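PDB 5SV6: extracellular solute-binding protein, family 3 from Methylophaga aminisulfidivorans MP, which has a periplasmic binding protein-like architecture and, although its function is not established, is probably linked to the methanol dehydrogenase system of this bacterium. Local coordinates for residues Pro158-Asp170 / Ala239-Phe251. Sequence-based numbering, arbitrary orientation.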
ATOM      1  N   PRO A 158       7.300  -3.208   9.204  1.00 19.05           N
ATOM      2  CA  PRO A 158       8.657  -2.680   9.405  1.00 18.58           C
ATOM      3  C   PRO A 158       9.159  -1.957   8.160  1.00 16.19           C
ATOM      4  O   PRO A 158       8.833  -2.363   7.049  1.00 15.52           O
ATOM      5  CB  PRO A 158       9.486  -3.940   9.668  1.00 17.77           C
ATOM      6  CG  PRO A 158       8.492  -4.951  10.165  1.00 18.37           C
ATOM      7  CD  PRO A 158       7.232  -4.667   9.404  1.00 15.61           C
ATOM      8  N   GLY A 159       9.923  -0.887   8.351  1.00 17.97           N
ATOM      9  CA  GLY A 159      10.439  -0.108   7.238  1.00 17.59           C
ATOM     10  C   GLY A 159       9.473   0.931   6.703  1.00 20.00           C
ATOM     11  O   GLY A 159       9.808   1.681   5.773  1.00 19.39           O
ATOM     12  N   SER A 160       8.271   0.975   7.276  1.00 14.66           N
ATOM     13  CA  SER A 160       7.267   1.954   6.870  1.00 14.42           C
ATOM     14  C   SER A 160       7.347   3.178   7.804  1.00 14.23           C
ATOM     15  O   SER A 160       8.011   3.119   8.839  1.00 12.07           O
ATOM     16  CB  SER A 160       5.869   1.315   6.905  1.00 14.38           C
ATOM     17  OG  SER A 160       5.488   0.992   8.229  1.00 13.76           O
ATOM     18  N   PRO A 161       6.669   4.288   7.448  1.00 14.50           N
ATOM     19  CA  PRO A 161       6.661   5.437   8.367  1.00 13.09           C
ATOM     20  C   PRO A 161       6.100   5.075   9.745  1.00 12.95           C
ATOM     21  O   PRO A 161       6.416   5.755  10.720  1.00 11.03           O
ATOM     22  CB  PRO A 161       5.738   6.443   7.671  1.00 13.13           C
ATOM     23  CG  PRO A 161       5.768   6.061   6.224  1.00 14.26           C
ATOM     24  CD  PRO A 161       5.924   4.570   6.207  1.00 14.27           C
ATOM     25  N   SER A 162       5.281   4.027   9.813  1.00 11.75           N
ATOM     26  CA  SER A 162       4.775   3.514  11.085  1.00 13.42           C
ATOM     27  C   SER A 162       5.910   3.181  12.034  1.00 11.22           C
ATOM     28  O   SER A 162       5.833   3.467  13.233  1.00 10.41           O
ATOM     29  CB  SER A 162       3.928   2.260  10.862  1.00 10.39           C
ATOM     30  OG  SER A 162       3.011   2.471   9.811  1.00 11.14           O
ATOM     31  N   GLU A 163       6.959   2.559  11.499  1.00 12.33           N
ATOM     32  CA  GLU A 163       8.106   2.193  12.324  1.00 12.02           C
ATOM     33  C   GLU A 163       8.812   3.438  12.849  1.00 13.57           C
ATOM     34  O   GLU A 163       9.118   3.532  14.027  1.00 13.44           O
ATOM     35  CB  GLU A 163       9.103   1.310  11.550  1.00 15.59           C
ATOM     36  CG  GLU A 163      10.225   0.820  12.451  1.00 19.86           C
ATOM     37  CD  GLU A 163      11.301   0.012  11.737  1.00 21.78           C
ATOM     38  OE1 GLU A 163      11.065  -0.482  10.613  1.00 19.76           O
ATOM     39  OE2 GLU A 163      12.392  -0.121  12.322  1.00 24.71           O
ATOM     40  N   VAL A 164       9.068   4.392  11.961  1.00 14.26           N
ATOM     41  CA  VAL A 164       9.695   5.652  12.352  1.00 16.14           C
ATOM     42  C   VAL A 164       8.926   6.301  13.506  1.00 13.31           C
ATOM     43  O   VAL A 164       9.517   6.729  14.482  1.00 15.62           O
ATOM     44  CB  VAL A 164       9.802   6.627  11.149  1.00 16.46           C
ATOM     45  CG1 VAL A 164      10.561   7.893  11.547  1.00 17.10           C
ATOM     46  CG2 VAL A 164      10.494   5.939   9.966  1.00 15.28           C
HETATM   47  N   MSE A 165       7.600   6.316  13.417  1.00 13.84           N
HETATM   48  CA  MSE A 165       6.786   6.967  14.440  1.00 14.57           C
HETATM   49  C   MSE A 165       6.666   6.164  15.735  1.00 14.57           C
HETATM   50  O   MSE A 165       6.512   6.734  16.815  1.00 14.22           O
HETATM   51  CB  MSE A 165       5.399   7.308  13.891  1.00 13.92           C
HETATM   52  CG  MSE A 165       5.417   8.302  12.740  1.00 13.10           C
HETATM   53 SE   MSE A 165       6.543   9.866  13.153  1.00 25.15          SE
HETATM   54  CE  MSE A 165       5.677  10.450  14.814  1.00 18.10           C
ATOM     55  N   LEU A 166       6.745   4.841  15.635  1.00 14.85           N
ATOM     56  CA  LEU A 166       6.710   4.008  16.835  1.00 14.24           C
ATOM     57  C   LEU A 166       7.973   4.243  17.665  1.00 16.01           C
ATOM     58  O   LEU A 166       7.931   4.286  18.900  1.00 17.08           O
ATOM     59  CB  LEU A 166       6.568   2.529  16.459  1.00 14.61           C
ATOM     60  CG  LEU A 166       5.582   1.710  17.297  1.00 18.21           C
ATOM     61  CD1 LEU A 166       4.231   2.407  17.419  1.00 13.10           C
ATOM     62  CD2 LEU A 166       5.414   0.290  16.737  1.00 12.09           C
ATOM     63  N   ARG A 167       9.098   4.397  16.979  1.00 15.66           N
ATOM     64  CA  ARG A 167      10.339   4.752  17.661  1.00 17.67           C
ATOM     65  C   ARG A 167      10.199   6.136  18.285  1.00 17.88           C
ATOM     66  O   ARG A 167      10.562   6.348  19.443  1.00 19.38           O
ATOM     67  CB  ARG A 167      11.506   4.746  16.684  1.00 18.43           C
ATOM     68  CG  ARG A 167      11.779   3.400  16.042  1.00 19.17           C
ATOM     69  CD  ARG A 167      13.012   3.492  15.171  1.00 20.00           C
ATOM     70  NE  ARG A 167      13.383   2.216  14.577  1.00 22.54           N
ATOM     71  CZ  ARG A 167      14.281   1.392  15.102  1.00 24.32           C
ATOM     72  NH1 ARG A 167      14.887   1.720  16.236  1.00 23.89           N
ATOM     73  NH2 ARG A 167      14.579   0.250  14.492  1.00 26.22           N
ATOM     74  N   GLU A 168       9.647   7.070  17.514  1.00 17.83           N
ATOM     75  CA  GLU A 168       9.438   8.432  17.990  1.00 19.55           C
ATOM     76  C   GLU A 168       8.689   8.479  19.321  1.00 20.16           C
ATOM     77  O   GLU A 168       9.071   9.233  20.214  1.00 18.67           O
ATOM     78  CB  GLU A 168       8.707   9.283  16.943  1.00 19.85           C
ATOM     79  CG  GLU A 168       8.278  10.664  17.453  1.00 23.66           C
ATOM     80  CD  GLU A 168       9.458  11.593  17.724  1.00 25.87           C
ATOM     81  OE1 GLU A 168      10.571  11.297  17.242  1.00 25.62           O
ATOM     82  OE2 GLU A 168       9.268  12.626  18.408  1.00 28.10           O
ATOM     83  N   ILE A 169       7.634   7.676  19.462  1.00 16.86           N
ATOM     84  CA  ILE A 169       6.874   7.657  20.713  1.00 17.41           C
ATOM     85  C   ILE A 169       7.330   6.580  21.700  1.00 17.97           C
ATOM     86  O   ILE A 169       6.623   6.279  22.660  1.00 17.82           O
ATOM     87  CB  ILE A 169       5.343   7.545  20.504  1.00 20.92           C
ATOM     88  CG1 ILE A 169       4.960   6.183  19.921  1.00 16.01           C
ATOM     89  CG2 ILE A 169       4.823   8.688  19.638  1.00 19.48           C
ATOM     90  CD1 ILE A 169       3.495   5.889  20.050  1.00 16.27           C
ATOM     91  N   ASP A 170       8.514   6.020  21.456  1.00 18.76           N
ATOM     92  CA  ASP A 170       9.177   5.108  22.395  1.00 19.31           C
ATOM     93  C   ASP A 170       8.412   3.812  22.654  1.00 21.09           C
ATOM     94  O   ASP A 170       8.427   3.283  23.766  1.00 19.85           O
ATOM     95  CB  ASP A 170       9.474   5.835  23.715  1.00 22.69           C
ATOM     96  CG  ASP A 170      10.365   7.057  23.513  1.00 28.54           C
ATOM     97  OD1 ASP A 170      11.350   6.958  22.751  1.00 30.72           O
ATOM     98  OD2 ASP A 170      10.073   8.122  24.093  1.00 37.99           O
ATOM     99  N   ALA A 239       3.907  13.925   9.826  1.00 16.31           N
ATOM    100  CA  ALA A 239       3.931  13.802  11.282  1.00 18.80           C
ATOM    101  C   ALA A 239       5.208  14.401  11.860  1.00 18.87           C
ATOM    102  O   ALA A 239       6.314  14.060  11.420  1.00 15.49           O
ATOM    103  CB  ALA A 239       3.791  12.344  11.709  1.00 18.31           C
ATOM    104  N   PRO A 240       5.056  15.298  12.850  1.00 18.21           N
ATOM    105  CA  PRO A 240       6.195  15.955  13.506  1.00 21.48           C
ATOM    106  C   PRO A 240       6.978  14.993  14.382  1.00 22.35           C
ATOM    107  O   PRO A 240       6.405  14.046  14.910  1.00 22.92           O
ATOM    108  CB  PRO A 240       5.530  17.033  14.376  1.00 22.28           C
ATOM    109  CG  PRO A 240       4.147  16.551  14.584  1.00 22.68           C
ATOM    110  CD  PRO A 240       3.769  15.841  13.314  1.00 18.85           C
ATOM    111  N   THR A 241       8.279  15.231  14.513  1.00 23.78           N
ATOM    112  CA  THR A 241       9.112  14.477  15.446  1.00 24.76           C
ATOM    113  C   THR A 241       9.918  15.460  16.295  1.00 28.99           C
ATOM    114  O   THR A 241      10.166  16.589  15.876  1.00 28.78           O
ATOM    115  CB  THR A 241      10.054  13.493  14.717  1.00 28.09           C
ATOM    116  OG1 THR A 241      11.015  14.214  13.933  1.00 26.89           O
ATOM    117  CG2 THR A 241       9.257  12.558  13.812  1.00 23.58           C
ATOM    118  N   ARG A 242      10.316  15.044  17.489  1.00 28.38           N
ATOM    119  CA  ARG A 242      10.980  15.964  18.404  1.00 31.61           C
ATOM    120  C   ARG A 242      12.366  16.370  17.918  1.00 33.17           C
ATOM    121  O   ARG A 242      12.710  17.549  17.932  1.00 34.85           O
ATOM    122  CB  ARG A 242      11.083  15.361  19.807  1.00 34.20           C
ATOM    123  CG  ARG A 242       9.742  14.995  20.415  1.00 36.11           C
ATOM    124  CD  ARG A 242       9.870  14.623  21.886  1.00 38.05           C
ATOM    125  NE  ARG A 242       8.688  13.914  22.375  1.00 46.47           N
ATOM    126  CZ  ARG A 242       7.497  14.475  22.577  1.00 48.21           C
ATOM    127  NH1 ARG A 242       6.485  13.742  23.026  1.00 47.11           N
ATOM    128  NH2 ARG A 242       7.313  15.767  22.327  1.00 48.25           N
ATOM    129  N   ASP A 243      13.157  15.387  17.499  1.00 35.23           N
ATOM    130  CA  ASP A 243      14.558  15.621  17.153  1.00 36.27           C
ATOM    131  C   ASP A 243      14.806  15.518  15.652  1.00 37.85           C
ATOM    132  O   ASP A 243      15.540  16.330  15.088  1.00 37.58           O
ATOM    133  CB  ASP A 243      15.475  14.648  17.910  1.00 36.20           C
ATOM    134  CG  ASP A 243      15.466  14.876  19.417  1.00 37.38           C
ATOM    135  OD1 ASP A 243      15.242  16.028  19.851  1.00 36.74           O
ATOM    136  OD2 ASP A 243      15.690  13.899  20.172  1.00 36.88           O
ATOM    137  N   GLY A 244      14.194  14.524  15.010  1.00 35.86           N
ATOM    138  CA  GLY A 244      14.349  14.323  13.576  1.00 35.47           C
ATOM    139  C   GLY A 244      13.652  15.379  12.728  1.00 37.09           C
ATOM    140  O   GLY A 244      13.579  16.549  13.111  1.00 39.48           O
ATOM    141  N   GLU A 245      13.153  14.970  11.562  1.00 37.51           N
ATOM    142  CA  GLU A 245      12.363  15.856  10.705  1.00 34.84           C
ATOM    143  C   GLU A 245      10.958  15.276  10.567  1.00 24.72           C
ATOM    144  O   GLU A 245      10.684  14.205  11.093  1.00 25.56           O
ATOM    145  CB  GLU A 245      13.015  16.013   9.329  1.00 36.53           C
ATOM    146  CG  GLU A 245      14.529  16.227   9.378  1.00 37.61           C
ATOM    147  CD  GLU A 245      14.931  17.455  10.184  1.00 36.61           C
ATOM    148  OE1 GLU A 245      15.758  17.314  11.111  1.00 39.21           O
ATOM    149  OE2 GLU A 245      14.434  18.563   9.882  1.00 38.46           O
ATOM    150  N   GLY A 246      10.068  15.978   9.875  1.00 21.83           N
ATOM    151  CA  GLY A 246       8.702  15.507   9.727  1.00 18.13           C
ATOM    152  C   GLY A 246       8.634  14.233   8.898  1.00 19.71           C
ATOM    153  O   GLY A 246       9.351  14.099   7.913  1.00 20.40           O
ATOM    154  N   VAL A 247       7.773  13.303   9.303  1.00 18.68           N
ATOM    155  CA  VAL A 247       7.652  11.999   8.647  1.00 16.74           C
ATOM    156  C   VAL A 247       6.371  11.929   7.807  1.00 14.99           C
ATOM    157  O   VAL A 247       5.266  11.948   8.347  1.00 12.29           O
ATOM    158  CB  VAL A 247       7.683  10.854   9.696  1.00 15.71           C
ATOM    159  CG1 VAL A 247       7.648   9.478   9.028  1.00 15.90           C
ATOM    160  CG2 VAL A 247       8.927  10.980  10.582  1.00 17.80           C
ATOM    161  N   ARG A 248       6.532  11.875   6.486  1.00 12.18           N
ATOM    162  CA  ARG A 248       5.402  11.832   5.560  1.00 12.79           C
ATOM    163  C   ARG A 248       4.560  10.572   5.757  1.00 12.05           C
ATOM    164  O   ARG A 248       5.100   9.473   5.854  1.00 13.35           O
ATOM    165  CB  ARG A 248       5.905  11.909   4.110  1.00 14.08           C
ATOM    166  CG  ARG A 248       4.809  11.802   3.057  1.00 13.40           C
ATOM    167  CD  ARG A 248       5.341  12.145   1.660  1.00 16.35           C
ATOM    168  NE  ARG A 248       5.512  13.585   1.510  1.00 15.64           N
ATOM    169  CZ  ARG A 248       4.515  14.419   1.218  1.00 18.75           C
ATOM    170  NH1 ARG A 248       3.277  13.954   1.038  1.00 15.06           N
ATOM    171  NH2 ARG A 248       4.754  15.717   1.104  1.00 14.49           N
ATOM    172  N   GLN A 249       3.242  10.735   5.829  1.00 12.61           N
ATOM    173  CA  GLN A 249       2.330   9.598   6.012  1.00 10.42           C
ATOM    174  C   GLN A 249       1.374   9.443   4.835  1.00 10.96           C
ATOM    175  O   GLN A 249       0.624   8.468   4.770  1.00  9.85           O
ATOM    176  CB  GLN A 249       1.491   9.790   7.274  1.00 11.07           C
ATOM    177  CG  GLN A 249       2.267  10.289   8.468  1.00 16.37           C
ATOM    178  CD  GLN A 249       2.973   9.183   9.202  1.00 15.87           C
ATOM    179  OE1 GLN A 249       2.354   8.200   9.599  1.00 15.93           O
ATOM    180  NE2 GLN A 249       4.284   9.340   9.400  1.00 15.25           N
ATOM    181  N   GLN A 250       1.382  10.422   3.931  1.00  9.91           N
ATOM    182  CA  GLN A 250       0.496  10.426   2.766  1.00 10.34           C
ATOM    183  C   GLN A 250       1.327  10.469   1.489  1.00 11.37           C
ATOM    184  O   GLN A 250       2.276  11.239   1.396  1.00  9.47           O
ATOM    185  CB  GLN A 250      -0.451  11.634   2.808  1.00 10.96           C
ATOM    186  CG  GLN A 250      -1.450  11.609   3.949  1.00  9.70           C
ATOM    187  CD  GLN A 250      -2.358  12.835   3.968  1.00 14.70           C
ATOM    188  OE1 GLN A 250      -2.462  13.566   2.980  1.00 12.02           O
ATOM    189  NE2 GLN A 250      -3.043  13.042   5.083  1.00 12.06           N
ATOM    190  N   PHE A 251       0.970   9.646   0.504  1.00  9.24           N
ATOM    191  CA  PHE A 251       1.797   9.494  -0.697  1.00  9.99           C
ATOM    192  C   PHE A 251       0.973   9.471  -1.984  1.00  8.84           C
ATOM    193  O   PHE A 251      -0.024   8.746  -2.078  1.00  8.37           O
ATOM    194  CB  PHE A 251       2.624   8.202  -0.611  1.00  9.31           C
ATOM    195  CG  PHE A 251       3.614   8.194   0.528  1.00 11.37           C
ATOM    196  CD1 PHE A 251       4.942   8.548   0.309  1.00 11.30           C
ATOM    197  CD2 PHE A 251       3.212   7.862   1.814  1.00 10.33           C
ATOM    198  CE1 PHE A 251       5.851   8.572   1.358  1.00 11.35           C
ATOM    199  CE2 PHE A 251       4.118   7.879   2.873  1.00 10.83           C
ATOM    200  CZ  PHE A 251       5.441   8.233   2.643  1.00 10.99           C
TER
HETATM  201  O   HOH W   1      12.820  12.898  17.176  1.00 33.05           O
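Selenomethionine M165 lies against V247, and E168 holds the backbone of R242: together these pairs dock helix 161-168 on a beta hairpin, a worked example of how a short helix can be held by apolar contacts along its middle and by a carboxylate near its C-terminal end. The hairpin joins strand 238-239 to strand 247-257 within one lobe of a periplasmic binding protein-like fold. The buried apolar part of the contact gathers around M165. Its chi2 (-48°) places SE 3.7 Å from CG2 of V247, and chi3 (-56°) turns CE toward the carbonyl O of P240. A239 CB and T241 CG2 also approach SE, and W143 touches this side chain from a neighbouring loop. The amide of Q249 crosses CG of M165, with NE2 alongside it and donating to V247 O at 3.0 Å; A239 N reaches the same oxygen from the opposite face of its plane, so two donors grip it, and W143 NE1 binds OE1 of Q249. P161, at the first turn, sets CB 3.8 Å from V247 CG1.

Toward solvent the exposed V164 shares less surface, although its CG1 comes within 3.6 Å of V247 CG2, and at the far end polar atoms take over. E168 extends CG anti to its own N (chi1 172°) and then bends at chi2, carrying the carboxylate over the hairpin turn. There OE2 receives R242 N at 2.8 Å from above the carboxylate plane. The R242 guanidinium offers charge alone, NE staying 4.2 Å from E168 OE2. Replacing E168 with an alanine would probably leave R242 N without its carboxylate acceptor and free the turn to shift. The other carboxylate oxygen, E168 OE1, accepts a hydrogen bond from a water 2.8 Å away.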